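Local coordinates for protein protease (Penicillium cyclopium, PDB 5Z6O) that hydrolyses peptide bonds as a subtilisin-like serine protease of the proteinase K kind, with a calcium ion bound to its fold, at residues T24-D29 with L276-N281. Residues are numbered along the deposited sequence; the frame is centred on the assembly and turned at random.
Sequences TDYVYD and LYNGIN
The Y26 ring meets N278 obliquely through CE1, its plane 34° from that of the amide, while one ring face receives CD1 of Y28, 3.6 Å above the plane and offset toward the rim. On the Y277 ring, the backbone N of G279 lies over one face, likewise near the rim. In this subtilisin fold the contact joins strand 26-29, which pairs antiparallel with the N-terminal strand 2-5 in a two-stranded sheet, to the C-terminal tail after strand 274-275, away from the catalytic centre. The Y26 hydroxyl is hydrogen-bonded to the carbonyl O of V88. I280 supplies the main apolar contact: its side chain crosses that of V27 at about a right angle, and its CG1, anti to the backbone N (chi1 -168°), lies 4.0 Å from V27 CG1. Farther along the strand, I280 CD1 rests against the peptide between Y28 and D29, 3.8 Å from D29 N, whose hydrogen bond goes to Y240 OH of helix 227-245. I280 also touches Y240 and, on strand 2-5, N2, and so bridges helix and sheet. An alanine here would probably leave V27 CG1 without its apolar partner and open a gap beside the Y28-D29 peptide. Beyond it the tail folds back on itself, with N281 N donating a hydrogen bond to Y277 OH at 3.0 Å and an N-H...O angle of 139°.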
# COMPACT_ATOMS: atom_id res chain seq x y z
N THR A 24 -18.59 6.86 8.35
CA THR A 24 -17.71 7.30 9.42
C THR A 24 -17.01 6.17 10.13
O THR A 24 -16.06 6.43 10.86
CB THR A 24 -18.48 8.11 10.48
OG1 THR A 24 -19.51 7.31 11.00
CG2 THR A 24 -19.07 9.38 9.86
N ASP A 25 -17.49 4.93 9.97
CA ASP A 25 -16.95 3.79 10.69
C ASP A 25 -16.26 2.82 9.75
O ASP A 25 -16.69 2.65 8.62
CB ASP A 25 -18.05 3.01 11.40
CG ASP A 25 -18.91 3.89 12.27
OD1 ASP A 25 -18.44 4.95 12.71
OD2 ASP A 25 -20.06 3.49 12.51
N TYR A 26 -15.23 2.16 10.25
CA TYR A 26 -14.53 1.13 9.49
C TYR A 26 -14.93 -0.25 10.02
O TYR A 26 -14.79 -0.52 11.22
CB TYR A 26 -13.02 1.37 9.59
CG TYR A 26 -12.16 0.30 8.94
CD1 TYR A 26 -12.52 -0.26 7.72
CD2 TYR A 26 -10.97 -0.11 9.54
CE1 TYR A 26 -11.69 -1.27 7.12
CE2 TYR A 26 -10.16 -1.09 8.95
CZ TYR A 26 -10.53 -1.64 7.74
OH TYR A 26 -9.75 -2.63 7.16
N VAL A 27 -15.45 -1.10 9.15
CA VAL A 27 -15.99 -2.41 9.52
C VAL A 27 -15.17 -3.47 8.81
O VAL A 27 -15.01 -3.39 7.58
CB VAL A 27 -17.48 -2.55 9.14
CG1 VAL A 27 -18.01 -3.89 9.64
CG2 VAL A 27 -18.29 -1.39 9.73
N TYR A 28 -14.67 -4.47 9.56
CA TYR A 28 -13.75 -5.45 8.98
C TYR A 28 -13.86 -6.75 9.78
O TYR A 28 -14.24 -6.74 10.94
CB TYR A 28 -12.29 -4.92 8.97
CG TYR A 28 -11.76 -4.61 10.36
CD1 TYR A 28 -12.01 -3.38 10.99
CD2 TYR A 28 -11.04 -5.57 11.06
CE1 TYR A 28 -11.53 -3.12 12.29
CE2 TYR A 28 -10.54 -5.31 12.34
CZ TYR A 28 -10.82 -4.10 12.95
OH TYR A 28 -10.28 -3.89 14.18
N ASP A 29 -13.52 -7.86 9.15
CA ASP A 29 -13.52 -9.14 9.86
C ASP A 29 -12.36 -9.22 10.85
O ASP A 29 -11.24 -8.79 10.56
CB ASP A 29 -13.40 -10.29 8.86
CG ASP A 29 -13.54 -11.61 9.53
OD1 ASP A 29 -14.69 -11.92 9.87
OD2 ASP A 29 -12.51 -12.28 9.79
N LEU A 276 -11.40 0.70 -4.35
CA LEU A 276 -11.20 -0.36 -3.36
C LEU A 276 -12.40 -0.52 -2.44
O LEU A 276 -12.88 0.45 -1.85
CB LEU A 276 -9.98 0.01 -2.51
CG LEU A 276 -9.53 -0.95 -1.37
CD1 LEU A 276 -9.22 -2.33 -1.98
CD2 LEU A 276 -8.31 -0.32 -0.67
N TYR A 277 -12.83 -1.78 -2.25
CA TYR A 277 -13.93 -2.15 -1.35
C TYR A 277 -13.58 -3.49 -0.72
O TYR A 277 -13.17 -4.40 -1.44
CB TYR A 277 -15.23 -2.27 -2.15
CG TYR A 277 -16.38 -2.72 -1.31
CD1 TYR A 277 -16.82 -1.95 -0.23
CD2 TYR A 277 -17.04 -3.91 -1.59
CE1 TYR A 277 -17.91 -2.39 0.56
CE2 TYR A 277 -18.10 -4.33 -0.83
CZ TYR A 277 -18.53 -3.59 0.24
OH TYR A 277 -19.60 -4.04 0.99
N ASN A 278 -13.73 -3.62 0.61
CA ASN A 278 -13.24 -4.84 1.28
C ASN A 278 -14.24 -5.99 1.28
O ASN A 278 -13.91 -7.05 1.79
CB ASN A 278 -12.76 -4.53 2.75
CG ASN A 278 -13.90 -4.26 3.74
OD1 ASN A 278 -13.65 -4.15 4.95
ND2 ASN A 278 -15.11 -4.13 3.25
N GLY A 279 -15.44 -5.80 0.72
CA GLY A 279 -16.37 -6.90 0.55
C GLY A 279 -17.16 -7.26 1.79
O GLY A 279 -17.75 -8.35 1.85
N ILE A 280 -17.20 -6.39 2.79
CA ILE A 280 -17.73 -6.78 4.10
C ILE A 280 -19.24 -6.86 4.07
O ILE A 280 -19.83 -7.63 4.84
CB ILE A 280 -17.23 -5.81 5.19
CG1 ILE A 280 -17.52 -6.36 6.59
CG2 ILE A 280 -17.86 -4.44 4.99
CD1 ILE A 280 -16.59 -7.50 7.01
N ASN A 281 -19.89 -6.11 3.17
CA ASN A 281 -21.35 -6.06 3.00
C ASN A 281 -22.05 -5.77 4.33
O ASN A 281 -22.87 -6.55 4.83
CB ASN A 281 -21.84 -7.35 2.36
CG ASN A 281 -21.34 -7.51 0.93
OD1 ASN A 281 -21.44 -6.58 0.13
ND2 ASN A 281 -20.81 -8.68 0.61